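Local coordinates for protein Ac-ASP-7 (Ancylostoma caninum, PDB 3S6S) that is of unknown function but, as a hookworm-secreted SCP/TAPS (pathogenesis-related) protein, probably takes part in host-parasite interactions, at residues 28-33 and 112-117; 57-62 and 73-78. All coordinates share one frame; numbering follows the deposited sequence.

Contact 1: residues 28-33 and 112-117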
loop_
_atom_site.group_PDB
_atom_site.type_symbol
_atom_site.label_atom_id
_atom_site.label_comp_id
_atom_site.label_asym_id
_atom_site.label_seq_id
_atom_site.Cartn_x
_atom_site.Cartn_y
_atom_site.Cartn_z
ATOM N N GLY A 28 -0.320 8.431 2.218
ATOM C CA GLY A 28 0.280 9.537 2.942
ATOM C C GLY A 28 1.799 9.472 2.935
ATOM O O GLY A 28 2.475 10.468 2.668
ATOM N N LEU A 29 2.352 8.293 3.218
ATOM C CA LEU A 29 3.796 8.171 3.263
ATOM C C LEU A 29 4.325 8.389 1.861
ATOM O O LEU A 29 5.265 9.144 1.642
ATOM C CB LEU A 29 4.205 6.795 3.763
ATOM C CG LEU A 29 5.460 6.699 4.636
ATOM C CD1 LEU A 29 6.044 5.318 4.506
ATOM C CD2 LEU A 29 6.499 7.753 4.278
ATOM N N ARG A 30 3.694 7.725 0.905
ATOM C CA ARG A 30 4.149 7.787 -0.469
ATOM C C ARG A 30 4.187 9.193 -0.997
ATOM O O ARG A 30 5.109 9.557 -1.727
ATOM C CB ARG A 30 3.242 6.961 -1.364
ATOM C CG ARG A 30 3.468 5.492 -1.216
ATOM C CD ARG A 30 2.659 4.757 -2.247
ATOM N NE ARG A 30 3.277 3.468 -2.411
ATOM C CZ ARG A 30 3.747 2.994 -3.546
ATOM N NH1 ARG A 30 3.625 3.675 -4.676
ATOM N NH2 ARG A 30 4.314 1.807 -3.532
ATOM N N GLN A 31 3.155 9.961 -0.661
ATOM C CA GLN A 31 3.070 11.349 -1.077
ATOM C C GLN A 31 4.252 12.150 -0.518
ATOM O O GLN A 31 4.886 12.913 -1.237
ATOM C CB GLN A 31 1.735 11.967 -0.646
ATOM C CG GLN A 31 1.648 13.426 -0.994
ATOM C CD GLN A 31 0.279 14.017 -0.748
ATOM O OE1 GLN A 31 -0.385 14.467 -1.681
ATOM N NE2 GLN A 31 -0.147 14.029 0.508
ATOM N N ARG A 32 4.561 11.949 0.761
ATOM C CA ARG A 32 5.683 12.645 1.386
ATOM C C ARG A 32 7.018 12.217 0.790
ATOM O O ARG A 32 7.922 13.035 0.612
ATOM C CB ARG A 32 5.672 12.434 2.898
ATOM C CG ARG A 32 4.517 13.131 3.597
ATOM C CD ARG A 32 4.114 12.388 4.868
ATOM N NE ARG A 32 5.277 11.955 5.640
ATOM C CZ ARG A 32 5.256 10.963 6.526
ATOM N NH1 ARG A 32 4.128 10.285 6.746
ATOM N NH2 ARG A 32 6.367 10.635 7.180
ATOM N N ILE A 33 7.143 10.941 0.462
ATOM C CA ILE A 33 8.371 10.478 -0.172
ATOM C C ILE A 33 8.538 11.098 -1.552
ATOM O O ILE A 33 9.634 11.533 -1.912
ATOM C CB ILE A 33 8.429 8.965 -0.268
ATOM C CG1 ILE A 33 8.347 8.364 1.131
ATOM C CG2 ILE A 33 9.712 8.523 -0.974
ATOM C CD1 ILE A 33 8.722 6.918 1.183
ATOM N N PRO A 112 7.880 2.719 -5.552
ATOM C CA PRO A 112 7.209 3.669 -6.460
ATOM C C PRO A 112 6.490 3.034 -7.649
ATOM O O PRO A 112 5.661 3.700 -8.254
ATOM C CB PRO A 112 8.356 4.561 -6.945
ATOM C CG PRO A 112 9.404 4.445 -5.876
ATOM C CD PRO A 112 9.312 3.025 -5.393
ATOM N N LYS A 113 6.765 1.767 -7.956
ATOM C CA LYS A 113 6.179 1.136 -9.142
ATOM C C LYS A 113 5.031 0.175 -8.839
ATOM O O LYS A 113 4.439 -0.406 -9.752
ATOM C CB LYS A 113 7.257 0.456 -9.986
ATOM C CG LYS A 113 8.286 1.443 -10.504
ATOM C CD LYS A 113 9.399 0.798 -11.333
ATOM C CE LYS A 113 10.340 1.892 -11.866
ATOM N NZ LYS A 113 11.505 1.324 -12.582
ATOM N N ALA A 114 4.721 -0.004 -7.559
ATOM C CA ALA A 114 3.456 -0.632 -7.195
ATOM C C ALA A 114 2.346 0.373 -7.513
ATOM O O ALA A 114 2.547 1.570 -7.368
ATOM C CB ALA A 114 3.447 -1.025 -5.708
ATOM N N THR A 115 1.188 -0.103 -7.955
ATOM C CA THR A 115 0.106 0.794 -8.359
ATOM C C THR A 115 -1.240 0.452 -7.742
ATOM O O THR A 115 -2.194 1.239 -7.854
ATOM C CB THR A 115 -0.102 0.806 -9.884
ATOM O OG1 THR A 115 -0.760 -0.397 -10.292
ATOM C CG2 THR A 115 1.212 0.976 -10.620
ATOM N N ARG A 116 -1.337 -0.728 -7.128
ATOM C CA ARG A 116 -2.546 -1.099 -6.414
ATOM C C ARG A 116 -2.289 -2.145 -5.343
ATOM O O ARG A 116 -1.294 -2.880 -5.402
ATOM C CB ARG A 116 -3.680 -1.522 -7.364
ATOM C CG ARG A 116 -3.329 -2.569 -8.376
ATOM C CD ARG A 116 -4.589 -3.062 -9.085
ATOM N NE ARG A 116 -4.881 -2.319 -10.306
ATOM C CZ ARG A 116 -6.114 -2.097 -10.769
ATOM N NH1 ARG A 116 -7.174 -2.552 -10.104
ATOM N NH2 ARG A 116 -6.292 -1.405 -11.890
ATOM N N PHE A 117 -3.182 -2.170 -4.354
ATOM C CA PHE A 117 -3.087 -3.081 -3.232
ATOM C C PHE A 117 -4.453 -3.237 -2.580
ATOM O O PHE A 117 -5.359 -2.455 -2.833
ATOM C CB PHE A 117 -2.074 -2.572 -2.195
ATOM C CG PHE A 117 -2.607 -1.479 -1.280
ATOM C CD1 PHE A 117 -3.293 -0.381 -1.787
ATOM C CD2 PHE A 117 -2.408 -1.549 0.092
ATOM C CE1 PHE A 117 -3.754 0.631 -0.937
ATOM C CE2 PHE A 117 -2.875 -0.549 0.944
ATOM C CZ PHE A 117 -3.550 0.541 0.427
#
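With CG beside the backbone N (chi1 -75°) and the chain then extended through CD to NE, the side chain of Arg30 runs straight out from helix 16-34 to the turn of Pro112 and Ala114. A last rotation about CD-NE (chi4 -122°) swings the guanidinium out of the line of the chain, and both terminal nitrogens come to lie against this turn. The length of the side chain is what makes the contact: the closest pair of CA atoms, Arg30 CA and Pro112 CA, is 7.9 Å apart. NH2 rests on the methyl group of Ala114, 3.7 Å from its CB, which is plain packing. NH1 lies 3.6 Å from Ala114 O and 4.0 Å from Pro112 CA, both placed obliquely to the guanidinium plane. No hydrogen bond crosses between the two segments, and the approach of NH1 to Ala114 O is at most a long polar one. The contact buries 116 Å² in all, 64 Å² of it from Arg30.

The polar grip comes from residues beyond the two segments: NE donates to Val109 O, NH2 to Tyr111 O and NH1 to Tyr48 O, the last from the chain leading to strand 51-53, so each guanidinium nitrogen of this buried residue has a main-chain carbonyl. Two of these acceptors belong to the C-terminal end of helix 103-110 and the residue after it, whose carbonyl dipoles would be expected to stabilise the positive charge. Leu29 and Ile33 pack on Val110 nearby.

Geometrically, one long arginine thus ties helix 16-34 to the connection between helix 103-110 and strand 116-123, capturing main-chain carbonyls within the alpha-beta-alpha sandwich of SCP/TAPS proteins.

Contact 2: residues 57-62 and 73-78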
loop_
_atom_site.group_PDB
_atom_site.type_symbol
_atom_site.label_atom_id
_atom_site.label_comp_id
_atom_site.label_asym_id
_atom_site.label_seq_id
_atom_site.Cartn_x
_atom_site.Cartn_y
_atom_site.Cartn_z
ATOM N N GLU A 57 -7.836 -7.120 -2.011
ATOM C CA GLU A 57 -8.198 -7.341 -0.619
ATOM C C GLU A 57 -8.676 -8.785 -0.418
ATOM O O GLU A 57 -8.333 -9.429 0.565
ATOM C CB GLU A 57 -9.244 -6.359 -0.109
ATOM C CG GLU A 57 -9.984 -6.933 1.093
ATOM C CD GLU A 57 -10.839 -5.924 1.850
ATOM O OE1 GLU A 57 -10.695 -4.698 1.626
ATOM O OE2 GLU A 57 -11.649 -6.381 2.683
ATOM N N GLU A 58 -9.445 -9.291 -1.370
ATOM C CA GLU A 58 -9.864 -10.671 -1.358
ATOM C C GLU A 58 -8.662 -11.639 -1.483
ATOM O O GLU A 58 -8.657 -12.721 -0.884
ATOM C CB GLU A 58 -10.903 -10.904 -2.458
ATOM C CG GLU A 58 -11.378 -12.350 -2.643
ATOM C CD GLU A 58 -11.784 -13.068 -1.343
ATOM O OE1 GLU A 58 -11.692 -14.324 -1.315
ATOM O OE2 GLU A 58 -12.192 -12.396 -0.366
ATOM N N GLU A 59 -7.644 -11.256 -2.248
ATOM C CA GLU A 59 -6.448 -12.091 -2.295
ATOM C C GLU A 59 -5.753 -12.057 -0.933
ATOM O O GLU A 59 -5.271 -13.071 -0.444
ATOM C CB GLU A 59 -5.486 -11.676 -3.419
ATOM C CG GLU A 59 -6.095 -11.648 -4.836
ATOM C CD GLU A 59 -5.025 -11.509 -5.918
ATOM O OE1 GLU A 59 -5.376 -11.536 -7.119
ATOM O OE2 GLU A 59 -3.827 -11.390 -5.560
ATOM N N ALA A 60 -5.736 -10.894 -0.297
ATOM C CA ALA A 60 -5.149 -10.812 1.031
ATOM C C ALA A 60 -5.891 -11.735 2.007
ATOM O O ALA A 60 -5.262 -12.396 2.842
ATOM C CB ALA A 60 -5.127 -9.380 1.530
ATOM N N ARG A 61 -7.219 -11.793 1.884
ATOM C CA ARG A 61 -8.022 -12.683 2.713
ATOM C C ARG A 61 -7.654 -14.144 2.453
ATOM O O ARG A 61 -7.611 -14.948 3.383
ATOM C CB ARG A 61 -9.518 -12.469 2.478
ATOM C CG ARG A 61 -10.412 -13.204 3.494
ATOM C CD ARG A 61 -11.918 -13.230 3.124
ATOM N NE ARG A 61 -12.185 -14.035 1.928
ATOM C CZ ARG A 61 -12.139 -15.374 1.876
ATOM N NH1 ARG A 61 -11.839 -16.089 2.963
ATOM N NH2 ARG A 61 -12.388 -16.014 0.730
ATOM N N LYS A 62 -7.388 -14.488 1.193
ATOM C CA LYS A 62 -7.002 -15.849 0.847
ATOM C C LYS A 62 -5.629 -16.151 1.444
ATOM O O LYS A 62 -5.369 -17.270 1.925
ATOM C CB LYS A 62 -6.945 -16.043 -0.669
ATOM C CG LYS A 62 -8.229 -15.756 -1.417
ATOM C CD LYS A 62 -9.045 -17.006 -1.647
ATOM C CE LYS A 62 -9.676 -17.006 -3.035
ATOM N NZ LYS A 62 -10.656 -15.899 -3.240
ATOM N N HIS A 73 0.465 -15.941 -7.004
ATOM C CA HIS A 73 -0.072 -15.021 -7.990
ATOM C C HIS A 73 0.897 -13.865 -8.243
ATOM O O HIS A 73 0.538 -12.865 -8.865
ATOM C CB HIS A 73 -1.465 -14.542 -7.559
ATOM C CG HIS A 73 -2.460 -15.658 -7.422
ATOM N ND1 HIS A 73 -3.316 -16.026 -8.437
ATOM C CD2 HIS A 73 -2.706 -16.510 -6.399
ATOM C CE1 HIS A 73 -4.065 -17.039 -8.037
ATOM N NE2 HIS A 73 -3.712 -17.353 -6.803
ATOM N N HIS A 74 2.129 -14.017 -7.756
ATOM C CA HIS A 74 3.210 -13.080 -8.057
ATOM C C HIS A 74 2.953 -11.688 -7.519
ATOM O O HIS A 74 3.242 -10.685 -8.185
ATOM C CB HIS A 74 3.475 -13.038 -9.561
ATOM C CG HIS A 74 3.922 -14.356 -10.114
ATOM N ND1 HIS A 74 3.080 -15.191 -10.818
ATOM C CD2 HIS A 74 5.110 -15.002 -10.020
ATOM C CE1 HIS A 74 3.736 -16.289 -11.148
ATOM N NE2 HIS A 74 4.968 -16.198 -10.676
ATOM N N ARG A 75 2.429 -11.647 -6.299
ATOM C CA ARG A 75 2.121 -10.400 -5.618
ATOM C C ARG A 75 3.176 -10.053 -4.585
ATOM O O ARG A 75 3.940 -10.908 -4.154
ATOM C CB ARG A 75 0.777 -10.520 -4.891
ATOM C CG ARG A 75 -0.347 -11.043 -5.739
ATOM C CD ARG A 75 -0.617 -10.104 -6.884
ATOM N NE ARG A 75 -1.956 -10.314 -7.418
ATOM C CZ ARG A 75 -2.355 -9.881 -8.611
ATOM N NH1 ARG A 75 -1.509 -9.230 -9.404
ATOM N NH2 ARG A 75 -3.597 -10.100 -9.012
ATOM N N GLY A 76 3.189 -8.792 -4.168
ATOM C CA GLY A 76 3.924 -8.401 -2.985
ATOM C C GLY A 76 2.996 -8.611 -1.797
ATOM O O GLY A 76 1.769 -8.588 -1.951
ATOM N N VAL A 77 3.579 -8.827 -0.620
ATOM C CA VAL A 77 2.807 -9.067 0.584
ATOM C C VAL A 77 3.448 -8.337 1.755
ATOM O O VAL A 77 4.673 -8.334 1.894
ATOM C CB VAL A 77 2.732 -10.580 0.931
ATOM C CG1 VAL A 77 1.864 -10.812 2.176
ATOM C CG2 VAL A 77 2.197 -11.381 -0.241
ATOM N N THR A 78 2.618 -7.703 2.581
ATOM C CA THR A 78 3.038 -7.268 3.907
ATOM C C THR A 78 2.118 -7.840 4.990
ATOM O O THR A 78 0.950 -8.125 4.751
ATOM C CB THR A 78 3.086 -5.735 4.047
ATOM O OG1 THR A 78 1.771 -5.183 3.839
ATOM C CG2 THR A 78 4.097 -5.143 3.058
#
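Glu59 and Arg75 meet in a side-on, two-pronged salt bridge. Arg75 NE donates to Glu59 OE2 over 2.8 Å, while Arg75 NH2 reaches Glu59 OE1 over 3.0 Å; both N-H...O angles, 167° and 175°, are nearly straight. Each oxygen lies close to the guanidinium plane and is met on its syn side, but the nitrogens sit somewhat out of the carboxylate plane, in line with the 26° twist between the two flat groups. Paired bonds of this kind restrict rotation of both groups. A bend at chi2 directs CD and the guanidinium of Arg75 to the carboxylate, and its CG lies 3.5 Å from Glu59 OE2; Glu59, extended beyond CG, comes in across it.

The inner flank is closely packed: both side chains touch Val139 of strand 133-140, and Arg75 also touches Ala70. Arg75 follows directly on a Schellman motif that ends helix 69-72, with His74 at positive phi and Arg75 N bonded to Ala70 O; the chain then enters strand 76-83.

The solvent side is much looser. Exposed His73 adds only a marginal touch, its CB 4.4 Å from Glu59 OE2, and Tyr69 is the ring that both Glu59 and His73 meet here. His73 ND1 stays 5.1 Å from Glu59 OE1. Elsewhere on helix 54-65, Glu58 forms a separate salt-bridge network: Arg61 grips both of its carboxylate oxygens, and Lys62 NZ approaches OE1 from the anti side.

How the contacts relate
Contact 1 is a core contact, with all its touching residues buried, whereas contact 2 lies at the surface and none of its touching residues is buried. Both reach the same mixed sheet through different elements: contact 1 brings helix 16-34 to the lead-in of the inner strand 116-123, and contact 2 brings helix 54-65 to the lead-in of the outermost strand 76-83. Each depends on an arginine. The buried one is satisfied by backbone carbonyls and makes no hydrogen bond across its contact; the surface one pairs directly with a carboxylate. Contact 2 is nested in the loop closed by contact 1, their centres about 17 Å apart.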